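Local coordinates for vanadium-dependent bromoperoxidase (Corallina officinalis, PDB 1QHB), which catalyses the bromination of organic substrates with hydrogen peroxide at a vanadate-binding site, and assembles as a dodecamer of identical subunits, at residues C492-K497 and Q565-I570; E337-A342 and A486-A491; F371-S376 and L576-N581; K536-V541 and E558-G563. One frame throughout, in Å; residues are numbered along the deposited sequence.

In the fold
Interactions 1, 2 and 4 form one cluster in the interior of the subunit, their centres 8 to 11 Å apart, and each touches the other two. Helix 484-499 serves interactions 1 and 2, and helix 553-574 serves 1 and 4, with helices 337-349 and 530-548 as their partners. Along the chain, interaction 2 closes before 1 opens, and 4 is nested inside the loop of 1. Interaction 3 stands apart, 16 to 27 Å away from centre to centre; it joins two loops at a subunit interface on the calcium-binding side, and its loop encloses interactions 1 and 4 but crosses interaction 2. The cluster thus forms part of the helical core beside the vanadate site.

Interaction 1 of 4, residues C492-K497 and Q565-I570; sequences CVTILK and QIAIGI
Thr494 and Ala567 meet where helix 484-499 passes helix 553-574, and their CA atoms are 6.4 Å apart. The segment axes approach to 8.6 Å and run at 47° to each other, a spacing that small residues at the crossing make possible. The tight part lies here. The methyl CB of Ala567 is set 3.7 Å from Thr494 CG2 and almost as near to Thr494 CB, and it also packs on the backbone O of Ala491, one turn earlier. Thr494 presents its methyl rather than its hydroxyl because CG2 lies anti to the backbone N. That rotation leaves OG1 beside the N, where it hydrogen-bonds back to the carbonyl O of Gly490 in its own helix, so a polar atom is satisfied within a buried apolar joint.

Away from this point the fit slackens. Ile495 reaches across with the far end of its chain, CD1 coming 4.1 Å from Ala567 CB. On the partly exposed margin, CG1 of Ile568 is 4.2 Å from Thr494 CG2, a light touch. Ile570 packs on Val386 and Arg389 of helix 376-402, which also takes up Ile495 through Val386.

No hydrogen bond or charge pair crosses the contact, and only 158 Å² is buried. Its cohesion therefore rests on dispersion and close shape, with alanine and the threonine methyl giving nearness and the branched isoleucines filling the flanks.

Interaction 2 of 4, residues E337-A342 and A486-A491; sequences EAYLNA and AVVAGA
Tyr339 reaches from the first turn of helix 337-349 to Ala489 on helix 484-499, and the contact is almost entirely this one ring against a small residue. In the apolar part, the ring presents its far end, with CZ 3.6 Å from Ala489 CB and the alanine CA oblique to the ring. Val488 adds a looser touch, its CG1 4.3 Å from Tyr339 CE2. Alanine suits the place because its short side chain lets the ring end come close to the helix backbone, Tyr339 CZ lying 3.5 Å from Ala489 CA.

The hydroxyl is the tightest point: Tyr339 OH stands 3.1 Å from Ala489 CB, close for two atoms that share no hydrogen bond. The crowding is matched by a chi1 of -34°, well off a staggered value, with CG beside the backbone N. Within its own helix the ring is backed by the preceding residue, since Ala338 CB sits 3.8 Å above the centre of one face. No polar bond links the two segments.

Further along helix 484-499, Cys492, Val493 and Leu496 line the same tyrosine. The ring is about 6 Å, side chain to side chain, from His485, probably an active-site residue of the vanadate pocket. Helix 530-548 closes over the joint through Val541 on Tyr339 and Ala538 on Ala489, Leu560 of helix 553-574 also packs on Ala489, and Asn341 of helix 337-349 bonds Tyr273 of a neighbouring subunit.

Interaction 3 of 4, residues F371-S376 and L576-N581; sequences FVNFGS and LTYGEN
Phe374 meets both Tyr578 and Glu580 with the CZ end of its ring, and these three residues bury more of the contact than any others. The two rings are neither stacked nor edge-to-face: their centroids are 5.5 Å apart and their planes are inclined at 47°, with Phe374 CZ 3.8 Å from Tyr578 CD1. The two side chains run antiparallel alongside one another, and Phe582 packs edge-to-face with both rings. The CB of Asn373, the residue before Phe374, lies over one face of the phenylalanine ring.

Glu580 meets the same ring differently. Its chain, bent at chi2 (84°), brings OE1 to the ring edge, near the ring plane and 3.5 Å from CZ, while the carboxylate plane stands at 78° to the ring. A carboxylate oxygen at this edge faces the weakly positive C-H rim rather than the electron-rich face, so the meeting is probably mildly attractive. The other oxygen, OE2, joins a water that accepts a hydrogen bond from Asn373 ND2 at 2.7 Å; the water's bond to OE2 is implausibly short, and its length is doubtful. Asn373 ND2 also bonds Thr131 of a neighbouring subunit.

Phe374 lies about 9 Å from the bound calcium ion and near Phe359, one of its ligand residues. The chemistry is thus mixed: an aromatic cluster gives the joint between the two loops its bulk, while an amide and a carboxylate border it, apparently linked by a water, and the Asn373 amide is also bonded to the neighbouring subunit.

Interaction 4 of 4, residues K536-V541 and E558-G563; sequences KLADNV and ESLLLG
Ala538 and Leu560 face each other from two helices joined by a short connection, helices 530-548 and 553-574, with CA atoms 8.0 Å apart. Each segment is a regular helical stretch: Asn540 N bonds to Lys536 O at 2.7 Å, and Leu562 N to Glu558 O at 3.2 Å. The contact is made by three side chains, Ala538, Asp539 and Leu560, and buries only 98 Å².

Leu560 does the reaching, and its two methyls divide the work. CD2 comes 4.1 Å from Ala538 CB, a pairing in which the small alanine lets the longer leucine span the interval. CD1 instead lies 3.7 Å from Asp539 OD1, the two side chains crossing at about a right angle. This is an apolar contact with a carboxylate, and the acid's polar business is elsewhere: OD2 is gripped by Ser231 OG and Leu228 N, two bonds that hold the group in place even though chi1, -97°, is off a staggered value.

Helix 484-499 is the third member of the packing, since Leu560 CD2 lies 3.4 Å from the backbone O of Ala486. OG of Ser559 accepts a hydrogen bond from the backbone N of Ser483, a probable vanadate-binding residue, and elsewhere on helix 530-548, Leu537 packs against Tyr339 and Ala342 of helix 337-349.

Interaction 1 of 4, residues C492-K497 and Q565-I570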
loop_
_atom_site.group_PDB
_atom_site.type_symbol
_atom_site.label_atom_id
_atom_site.label_comp_id
_atom_site.label_asym_id
_atom_site.label_seq_id
_atom_site.Cartn_x
_atom_site.Cartn_y
_atom_site.Cartn_z
ATOM N N CYS A 492 -26.311 -20.165 -23.118
ATOM C CA CYS A 492 -26.997 -21.264 -22.512
ATOM C C CYS A 492 -26.566 -22.643 -23.062
ATOM O O CYS A 492 -26.374 -23.545 -22.252
ATOM C CB CYS A 492 -28.528 -21.065 -22.685
ATOM S SG CYS A 492 -29.238 -19.681 -21.787
ATOM N N VAL A 493 -26.392 -22.849 -24.370
ATOM C CA VAL A 493 -26.011 -24.184 -24.803
ATOM C C VAL A 493 -24.541 -24.461 -24.450
ATOM O O VAL A 493 -24.219 -25.610 -24.252
ATOM C CB VAL A 493 -26.354 -24.544 -26.268
ATOM C CG1 VAL A 493 -27.852 -24.407 -26.559
ATOM C CG2 VAL A 493 -25.523 -23.721 -27.220
ATOM N N THR A 494 -23.701 -23.450 -24.285
ATOM C CA THR A 494 -22.328 -23.600 -23.811
ATOM C C THR A 494 -22.360 -24.151 -22.388
ATOM O O THR A 494 -21.695 -25.186 -22.156
ATOM C CB THR A 494 -21.570 -22.263 -23.872
ATOM O OG1 THR A 494 -21.519 -21.916 -25.254
ATOM C CG2 THR A 494 -20.125 -22.370 -23.367
ATOM N N ILE A 495 -23.276 -23.646 -21.544
ATOM C CA ILE A 495 -23.348 -24.183 -20.173
ATOM C C ILE A 495 -23.771 -25.636 -20.181
ATOM O O ILE A 495 -23.273 -26.486 -19.406
ATOM C CB ILE A 495 -24.366 -23.361 -19.346
ATOM C CG1 ILE A 495 -23.909 -21.959 -19.015
ATOM C CG2 ILE A 495 -24.740 -24.084 -18.021
ATOM C CD1 ILE A 495 -22.495 -21.836 -18.410
ATOM N N LEU A 496 -24.828 -25.954 -20.930
ATOM C CA LEU A 496 -25.315 -27.324 -21.000
ATOM C C LEU A 496 -24.272 -28.264 -21.618
ATOM O O LEU A 496 -24.191 -29.402 -21.167
ATOM C CB LEU A 496 -26.615 -27.383 -21.821
ATOM C CG LEU A 496 -27.832 -26.658 -21.234
ATOM C CD1 LEU A 496 -28.979 -26.662 -22.261
ATOM C CD2 LEU A 496 -28.263 -27.282 -19.929
ATOM N N LYS A 497 -23.533 -27.853 -22.657
ATOM C CA LYS A 497 -22.559 -28.822 -23.209
ATOM C C LYS A 497 -21.412 -28.999 -22.207
ATOM O O LYS A 497 -20.852 -30.062 -22.199
ATOM C CB LYS A 497 -22.005 -28.408 -24.547
ATOM C CG LYS A 497 -22.953 -28.288 -25.732
ATOM C CD LYS A 497 -22.230 -27.940 -27.000
ATOM C CE LYS A 497 -21.662 -26.544 -26.937
ATOM N NZ LYS A 497 -21.181 -25.981 -28.231
ATOM N N GLN A 565 -18.510 -16.841 -25.467
ATOM C CA GLN A 565 -17.430 -16.230 -24.698
ATOM C C GLN A 565 -17.871 -15.800 -23.293
ATOM O O GLN A 565 -17.092 -15.769 -22.326
ATOM C CB GLN A 565 -16.916 -14.933 -25.376
ATOM C CG GLN A 565 -16.180 -15.125 -26.692
ATOM C CD GLN A 565 -15.960 -13.845 -27.492
ATOM O OE1 GLN A 565 -15.431 -12.843 -27.027
ATOM N NE2 GLN A 565 -16.375 -13.865 -28.778
ATOM N N ILE A 566 -19.112 -15.286 -23.229
ATOM C CA ILE A 566 -19.629 -14.786 -21.948
ATOM C C ILE A 566 -19.734 -15.973 -21.013
ATOM O O ILE A 566 -19.306 -15.883 -19.880
ATOM C CB ILE A 566 -20.985 -14.065 -22.131
ATOM C CG1 ILE A 566 -20.906 -12.718 -22.864
ATOM C CG2 ILE A 566 -21.693 -13.837 -20.816
ATOM C CD1 ILE A 566 -19.874 -11.752 -22.317
ATOM N N ALA A 567 -20.309 -17.093 -21.461
ATOM C CA ALA A 567 -20.472 -18.292 -20.662
ATOM C C ALA A 567 -19.135 -18.845 -20.191
ATOM O O ALA A 567 -19.002 -19.161 -19.011
ATOM C CB ALA A 567 -21.169 -19.403 -21.430
ATOM N N ILE A 568 -18.165 -18.926 -21.093
ATOM C CA ILE A 568 -16.823 -19.439 -20.743
ATOM C C ILE A 568 -16.183 -18.544 -19.671
ATOM O O ILE A 568 -15.563 -19.010 -18.711
ATOM C CB ILE A 568 -15.937 -19.506 -22.023
ATOM C CG1 ILE A 568 -16.266 -20.694 -22.890
ATOM C CG2 ILE A 568 -14.445 -19.498 -21.654
ATOM C CD1 ILE A 568 -15.683 -20.782 -24.305
ATOM N N GLY A 569 -16.345 -17.221 -19.799
ATOM C CA GLY A 569 -15.844 -16.254 -18.819
ATOM C C GLY A 569 -16.403 -16.398 -17.420
ATOM O O GLY A 569 -15.680 -16.402 -16.417
ATOM N N ILE A 570 -17.727 -16.647 -17.346
ATOM C CA ILE A 570 -18.371 -16.926 -16.075
ATOM C C ILE A 570 -17.872 -18.250 -15.465
ATOM O O ILE A 570 -17.541 -18.426 -14.271
ATOM C CB ILE A 570 -19.906 -16.968 -16.238
ATOM C CG1 ILE A 570 -20.397 -15.531 -16.518
ATOM C CG2 ILE A 570 -20.546 -17.590 -15.044
ATOM C CD1 ILE A 570 -21.861 -15.409 -16.959
#

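Interaction 2 of 4, residues E337-A342 and A486-A491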
loop_
_atom_site.group_PDB
_atom_site.type_symbol
_atom_site.label_atom_id
_atom_site.label_comp_id
_atom_site.label_asym_id
_atom_site.label_seq_id
_atom_site.Cartn_x
_atom_site.Cartn_y
_atom_site.Cartn_z
ATOM N N GLU A 337 -35.868 -20.128 -22.331
ATOM C CA GLU A 337 -36.883 -21.156 -22.403
ATOM C C GLU A 337 -36.441 -22.428 -23.118
ATOM O O GLU A 337 -36.553 -23.527 -22.592
ATOM C CB GLU A 337 -38.181 -20.578 -23.055
ATOM C CG GLU A 337 -39.295 -21.618 -23.128
ATOM C CD GLU A 337 -40.671 -21.078 -23.469
ATOM O OE1 GLU A 337 -40.830 -19.836 -23.452
ATOM O OE2 GLU A 337 -41.562 -21.923 -23.712
ATOM N N ALA A 338 -35.948 -22.352 -24.331
ATOM C CA ALA A 338 -35.596 -23.522 -25.125
ATOM C C ALA A 338 -34.548 -24.373 -24.423
ATOM O O ALA A 338 -34.604 -25.583 -24.543
ATOM C CB ALA A 338 -35.107 -23.070 -26.506
ATOM N N TYR A 339 -33.592 -23.748 -23.741
ATOM C CA TYR A 339 -32.420 -24.414 -23.140
ATOM C C TYR A 339 -32.785 -24.983 -21.800
ATOM O O TYR A 339 -32.309 -26.048 -21.366
ATOM C CB TYR A 339 -31.200 -23.455 -23.121
ATOM C CG TYR A 339 -31.309 -22.600 -24.394
ATOM C CD1 TYR A 339 -31.077 -23.127 -25.635
ATOM C CD2 TYR A 339 -31.783 -21.300 -24.285
ATOM C CE1 TYR A 339 -31.279 -22.362 -26.786
ATOM C CE2 TYR A 339 -32.001 -20.515 -25.410
ATOM C CZ TYR A 339 -31.760 -21.054 -26.656
ATOM O OH TYR A 339 -31.996 -20.297 -27.776
ATOM N N LEU A 340 -33.704 -24.328 -21.113
ATOM C CA LEU A 340 -34.189 -24.869 -19.844
ATOM C C LEU A 340 -35.023 -26.115 -20.133
ATOM O O LEU A 340 -34.889 -27.160 -19.511
ATOM C CB LEU A 340 -34.964 -23.780 -19.101
ATOM C CG LEU A 340 -35.859 -24.284 -17.961
ATOM C CD1 LEU A 340 -35.026 -24.850 -16.830
ATOM C CD2 LEU A 340 -36.817 -23.198 -17.528
ATOM N N ASN A 341 -35.814 -26.087 -21.196
ATOM C CA ASN A 341 -36.635 -27.255 -21.580
ATOM C C ASN A 341 -35.729 -28.390 -22.045
ATOM O O ASN A 341 -36.085 -29.508 -21.721
ATOM C CB ASN A 341 -37.621 -26.935 -22.708
ATOM C CG ASN A 341 -38.689 -25.951 -22.256
ATOM O OD1 ASN A 341 -39.477 -25.529 -23.126
ATOM N ND2 ASN A 341 -38.706 -25.559 -20.992
ATOM N N ALA A 342 -34.653 -28.059 -22.747
ATOM C CA ALA A 342 -33.699 -29.077 -23.191
ATOM C C ALA A 342 -33.063 -29.742 -21.984
ATOM O O ALA A 342 -33.031 -30.962 -21.840
ATOM C CB ALA A 342 -32.607 -28.454 -24.035
ATOM N N ALA A 486 -30.142 -14.991 -29.998
ATOM C CA ALA A 486 -28.910 -15.701 -30.343
ATOM C C ALA A 486 -27.810 -15.537 -29.304
ATOM O O ALA A 486 -27.114 -16.536 -29.043
ATOM C CB ALA A 486 -28.451 -15.312 -31.723
ATOM N N VAL A 487 -27.736 -14.362 -28.615
ATOM C CA VAL A 487 -26.646 -14.292 -27.630
ATOM C C VAL A 487 -26.925 -15.220 -26.468
ATOM O O VAL A 487 -26.073 -15.827 -25.826
ATOM C CB VAL A 487 -26.337 -12.852 -27.183
ATOM C CG1 VAL A 487 -27.338 -12.345 -26.124
ATOM C CG2 VAL A 487 -24.955 -12.844 -26.519
ATOM N N VAL A 488 -28.197 -15.317 -26.076
ATOM C CA VAL A 488 -28.626 -16.155 -24.977
ATOM C C VAL A 488 -28.505 -17.623 -25.361
ATOM O O VAL A 488 -28.097 -18.436 -24.539
ATOM C CB VAL A 488 -30.052 -15.810 -24.528
ATOM C CG1 VAL A 488 -30.635 -16.852 -23.580
ATOM C CG2 VAL A 488 -30.052 -14.429 -23.857
ATOM N N ALA A 489 -28.855 -17.933 -26.621
ATOM C CA ALA A 489 -28.747 -19.313 -27.094
ATOM C C ALA A 489 -27.284 -19.742 -26.900
ATOM O O ALA A 489 -27.016 -20.793 -26.316
ATOM C CB ALA A 489 -29.156 -19.449 -28.572
ATOM N N GLY A 490 -26.380 -18.927 -27.387
ATOM C CA GLY A 490 -24.979 -19.242 -27.325
ATOM C C GLY A 490 -24.467 -19.491 -25.930
ATOM O O GLY A 490 -23.678 -20.410 -25.726
ATOM N N ALA A 491 -24.820 -18.588 -25.011
ATOM C CA ALA A 491 -24.365 -18.773 -23.640
ATOM C C ALA A 491 -25.003 -20.007 -23.008
ATOM O O ALA A 491 -24.293 -20.698 -22.287
ATOM C CB ALA A 491 -24.745 -17.546 -22.829
#

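Interaction 3 of 4, residues F371-S376 and L576-N581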
loop_
_atom_site.group_PDB
_atom_site.type_symbol
_atom_site.label_atom_id
_atom_site.label_comp_id
_atom_site.label_asym_id
_atom_site.label_seq_id
_atom_site.Cartn_x
_atom_site.Cartn_y
_atom_site.Cartn_z
ATOM N N PHE A 371 -26.241 -32.723 -6.326
ATOM C CA PHE A 371 -27.455 -31.930 -6.481
ATOM C C PHE A 371 -27.113 -30.452 -6.506
ATOM O O PHE A 371 -27.001 -29.852 -7.567
ATOM C CB PHE A 371 -28.447 -32.301 -5.381
ATOM C CG PHE A 371 -29.793 -31.640 -5.533
ATOM C CD1 PHE A 371 -30.660 -32.037 -6.536
ATOM C CD2 PHE A 371 -30.199 -30.648 -4.648
ATOM C CE1 PHE A 371 -31.914 -31.444 -6.667
ATOM C CE2 PHE A 371 -31.434 -30.054 -4.795
ATOM C CZ PHE A 371 -32.292 -30.442 -5.809
ATOM N N VAL A 372 -26.837 -29.869 -5.364
ATOM C CA VAL A 372 -26.501 -28.462 -5.176
ATOM C C VAL A 372 -25.327 -28.099 -6.078
ATOM O O VAL A 372 -25.405 -27.186 -6.880
ATOM C CB VAL A 372 -26.171 -28.164 -3.696
ATOM C CG1 VAL A 372 -25.754 -26.711 -3.557
ATOM C CG2 VAL A 372 -27.372 -28.470 -2.818
ATOM N N ASN A 373 -24.192 -28.768 -5.843
ATOM C CA ASN A 373 -23.024 -28.584 -6.686
ATOM C C ASN A 373 -22.934 -29.835 -7.564
ATOM O O ASN A 373 -22.919 -31.009 -7.125
ATOM C CB ASN A 373 -21.696 -28.471 -5.922
ATOM C CG ASN A 373 -21.521 -27.208 -5.112
ATOM O OD1 ASN A 373 -22.198 -26.207 -5.327
ATOM N ND2 ASN A 373 -20.638 -27.195 -4.118
ATOM N N PHE A 374 -22.608 -29.631 -8.848
ATOM C CA PHE A 374 -22.342 -30.709 -9.805
ATOM C C PHE A 374 -23.539 -31.587 -10.134
ATOM O O PHE A 374 -23.375 -32.623 -10.810
ATOM C CB PHE A 374 -21.141 -31.587 -9.321
ATOM C CG PHE A 374 -20.045 -30.752 -8.686
ATOM C CD1 PHE A 374 -19.509 -29.654 -9.334
ATOM C CD2 PHE A 374 -19.661 -31.025 -7.378
ATOM C CE1 PHE A 374 -18.570 -28.867 -8.708
ATOM C CE2 PHE A 374 -18.702 -30.249 -6.746
ATOM C CZ PHE A 374 -18.158 -29.164 -7.412
ATOM N N GLY A 375 -24.741 -31.219 -9.696
ATOM C CA GLY A 375 -25.963 -31.939 -9.929
ATOM C C GLY A 375 -27.044 -31.119 -10.624
ATOM O O GLY A 375 -26.823 -30.038 -11.202
ATOM N N SER A 376 -28.291 -31.619 -10.536
ATOM C CA SER A 376 -29.348 -30.900 -11.264
ATOM C C SER A 376 -29.569 -29.473 -10.829
ATOM O O SER A 376 -29.770 -28.579 -11.685
ATOM C CB SER A 376 -30.591 -31.766 -11.184
ATOM O OG SER A 376 -31.021 -31.896 -9.859
ATOM N N LEU A 576 -12.795 -20.421 -9.253
ATOM C CA LEU A 576 -12.045 -20.078 -8.063
ATOM C C LEU A 576 -12.824 -20.363 -6.799
ATOM O O LEU A 576 -12.207 -20.392 -5.752
ATOM C CB LEU A 576 -11.628 -18.616 -8.089
ATOM C CG LEU A 576 -10.775 -18.194 -9.310
ATOM C CD1 LEU A 576 -10.611 -16.685 -9.261
ATOM C CD2 LEU A 576 -9.427 -18.886 -9.300
ATOM N N THR A 577 -14.120 -20.653 -6.851
ATOM C CA THR A 577 -14.898 -20.860 -5.647
ATOM C C THR A 577 -14.950 -22.248 -5.085
ATOM O O THR A 577 -15.436 -22.388 -3.957
ATOM C CB THR A 577 -16.366 -20.414 -5.960
ATOM O OG1 THR A 577 -16.912 -21.258 -6.996
ATOM C CG2 THR A 577 -16.404 -18.995 -6.463
ATOM N N TYR A 578 -14.590 -23.286 -5.825
ATOM C CA TYR A 578 -14.724 -24.672 -5.425
ATOM C C TYR A 578 -13.422 -25.243 -4.847
ATOM O O TYR A 578 -12.339 -24.909 -5.330
ATOM C CB TYR A 578 -15.053 -25.593 -6.619
ATOM C CG TYR A 578 -16.302 -25.148 -7.352
ATOM C CD1 TYR A 578 -17.580 -25.437 -6.888
ATOM C CD2 TYR A 578 -16.164 -24.402 -8.500
ATOM C CE1 TYR A 578 -18.694 -24.972 -7.564
ATOM C CE2 TYR A 578 -17.275 -23.954 -9.198
ATOM C CZ TYR A 578 -18.524 -24.242 -8.716
ATOM O OH TYR A 578 -19.606 -23.750 -9.440
ATOM N N GLY A 579 -13.562 -26.136 -3.868
ATOM C CA GLY A 579 -12.313 -26.721 -3.340
ATOM C C GLY A 579 -12.080 -28.064 -4.050
ATOM O O GLY A 579 -10.959 -28.574 -4.034
ATOM N N GLU A 580 -13.081 -28.658 -4.697
ATOM C CA GLU A 580 -12.897 -29.945 -5.339
ATOM C C GLU A 580 -11.931 -29.889 -6.517
ATOM O O GLU A 580 -11.626 -28.880 -7.141
ATOM C CB GLU A 580 -14.267 -30.502 -5.781
ATOM C CG GLU A 580 -15.208 -30.881 -4.668
ATOM C CD GLU A 580 -16.021 -29.762 -4.085
ATOM O OE1 GLU A 580 -16.136 -28.614 -4.549
ATOM O OE2 GLU A 580 -16.667 -30.040 -3.038
ATOM N N ASN A 581 -11.484 -31.081 -6.923
ATOM C CA ASN A 581 -10.552 -31.214 -8.062
ATOM C C ASN A 581 -11.380 -31.692 -9.238
ATOM O O ASN A 581 -11.785 -32.856 -9.348
ATOM C CB ASN A 581 -9.486 -32.216 -7.658
ATOM C CG ASN A 581 -8.667 -32.766 -8.794
ATOM O OD1 ASN A 581 -8.533 -32.159 -9.855
ATOM N ND2 ASN A 581 -8.091 -33.947 -8.604
HETATM O O HOH W 1 -18.817 -28.946 -3.153
#

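Interaction 4 of 4, residues K536-V541 and E558-G563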
loop_
_atom_site.group_PDB
_atom_site.type_symbol
_atom_site.label_atom_id
_atom_site.label_comp_id
_atom_site.label_asym_id
_atom_site.label_seq_id
_atom_site.Cartn_x
_atom_site.Cartn_y
_atom_site.Cartn_z
ATOM N N LYS A 536 -27.847 -27.519 -32.594
ATOM C CA LYS A 536 -28.989 -27.384 -33.532
ATOM C C LYS A 536 -30.114 -26.518 -32.965
ATOM O O LYS A 536 -30.738 -25.715 -33.662
ATOM C CB LYS A 536 -29.515 -28.793 -33.858
ATOM C CG LYS A 536 -30.603 -28.712 -34.948
ATOM C CD LYS A 536 -31.141 -30.060 -35.373
ATOM C CE LYS A 536 -30.098 -30.883 -36.136
ATOM N NZ LYS A 536 -30.451 -32.324 -36.264
ATOM N N LEU A 537 -30.451 -26.745 -31.695
ATOM C CA LEU A 537 -31.481 -26.017 -30.984
ATOM C C LEU A 537 -31.153 -24.516 -30.897
ATOM O O LEU A 537 -31.997 -23.636 -31.181
ATOM C CB LEU A 537 -31.608 -26.584 -29.564
ATOM C CG LEU A 537 -32.640 -25.932 -28.619
ATOM C CD1 LEU A 537 -34.038 -26.127 -29.161
ATOM C CD2 LEU A 537 -32.549 -26.531 -27.220
ATOM N N ALA A 538 -29.902 -24.199 -30.579
ATOM C CA ALA A 538 -29.453 -22.803 -30.625
ATOM C C ALA A 538 -29.667 -22.223 -31.999
ATOM O O ALA A 538 -30.226 -21.143 -32.158
ATOM C CB ALA A 538 -27.968 -22.678 -30.250
ATOM N N ASP A 539 -29.254 -23.007 -33.036
ATOM C CA ASP A 539 -29.488 -22.529 -34.401
ATOM C C ASP A 539 -30.977 -22.415 -34.709
ATOM O O ASP A 539 -31.336 -21.490 -35.439
ATOM C CB ASP A 539 -28.760 -23.411 -35.408
ATOM C CG ASP A 539 -27.417 -22.927 -35.878
ATOM O OD1 ASP A 539 -27.136 -21.687 -35.841
ATOM O OD2 ASP A 539 -26.586 -23.766 -36.327
ATOM N N ASN A 540 -31.839 -23.306 -34.266
ATOM C CA ASN A 540 -33.274 -23.237 -34.558
ATOM C C ASN A 540 -33.921 -21.988 -33.973
ATOM O O ASN A 540 -34.719 -21.251 -34.557
ATOM C CB ASN A 540 -33.954 -24.445 -33.919
ATOM C CG ASN A 540 -33.788 -25.806 -34.564
ATOM O OD1 ASN A 540 -34.151 -26.778 -33.906
ATOM N ND2 ASN A 540 -33.295 -25.943 -35.787
ATOM N N VAL A 541 -33.572 -21.675 -32.700
ATOM C CA VAL A 541 -34.144 -20.475 -32.092
ATOM C C VAL A 541 -33.617 -19.222 -32.764
ATOM O O VAL A 541 -34.393 -18.306 -33.046
ATOM C CB VAL A 541 -33.855 -20.471 -30.591
ATOM C CG1 VAL A 541 -34.257 -19.152 -29.941
ATOM C CG2 VAL A 541 -34.527 -21.694 -29.961
ATOM N N GLU A 558 -22.814 -14.262 -35.412
ATOM C CA GLU A 558 -21.888 -13.508 -34.550
ATOM C C GLU A 558 -22.334 -13.446 -33.096
ATOM O O GLU A 558 -21.449 -13.404 -32.218
ATOM C CB GLU A 558 -21.653 -12.101 -35.115
ATOM C CG GLU A 558 -20.987 -12.142 -36.493
ATOM C CD GLU A 558 -19.613 -12.808 -36.478
ATOM O OE1 GLU A 558 -19.003 -13.048 -35.426
ATOM O OE2 GLU A 558 -19.076 -13.114 -37.563
ATOM N N SER A 559 -23.629 -13.400 -32.818
ATOM C CA SER A 559 -24.126 -13.327 -31.462
ATOM C C SER A 559 -23.946 -14.684 -30.763
ATOM O O SER A 559 -23.755 -14.732 -29.554
ATOM C CB SER A 559 -25.589 -12.954 -31.433
ATOM O OG SER A 559 -25.912 -11.701 -31.953
ATOM N N LEU A 560 -24.062 -15.790 -31.502
ATOM C CA LEU A 560 -23.826 -17.098 -30.894
ATOM C C LEU A 560 -22.368 -17.122 -30.389
ATOM O O LEU A 560 -22.182 -17.520 -29.245
ATOM C CB LEU A 560 -24.058 -18.229 -31.926
ATOM C CG LEU A 560 -25.572 -18.403 -32.228
ATOM C CD1 LEU A 560 -25.777 -19.171 -33.519
ATOM C CD2 LEU A 560 -26.199 -19.125 -31.058
ATOM N N LEU A 561 -21.401 -16.684 -31.197
ATOM C CA LEU A 561 -20.033 -16.698 -30.691
ATOM C C LEU A 561 -19.841 -15.793 -29.466
ATOM O O LEU A 561 -19.104 -16.180 -28.555
ATOM C CB LEU A 561 -19.031 -16.237 -31.771
ATOM C CG LEU A 561 -19.060 -17.046 -33.065
ATOM C CD1 LEU A 561 -17.906 -16.578 -33.979
ATOM C CD2 LEU A 561 -18.939 -18.518 -32.800
ATOM N N LEU A 562 -20.521 -14.652 -29.429
ATOM C CA LEU A 562 -20.365 -13.741 -28.294
ATOM C C LEU A 562 -20.912 -14.352 -27.018
ATOM O O LEU A 562 -20.235 -14.225 -25.954
ATOM C CB LEU A 562 -21.038 -12.397 -28.565
ATOM C CG LEU A 562 -21.057 -11.320 -27.491
ATOM C CD1 LEU A 562 -19.644 -10.749 -27.354
ATOM C CD2 LEU A 562 -22.025 -10.165 -27.738
ATOM N N GLY A 563 -22.042 -15.069 -27.101
ATOM C CA GLY A 563 -22.625 -15.625 -25.897
ATOM C C GLY A 563 -21.769 -16.759 -25.378
ATOM O O GLY A 563 -21.705 -17.038 -24.161
#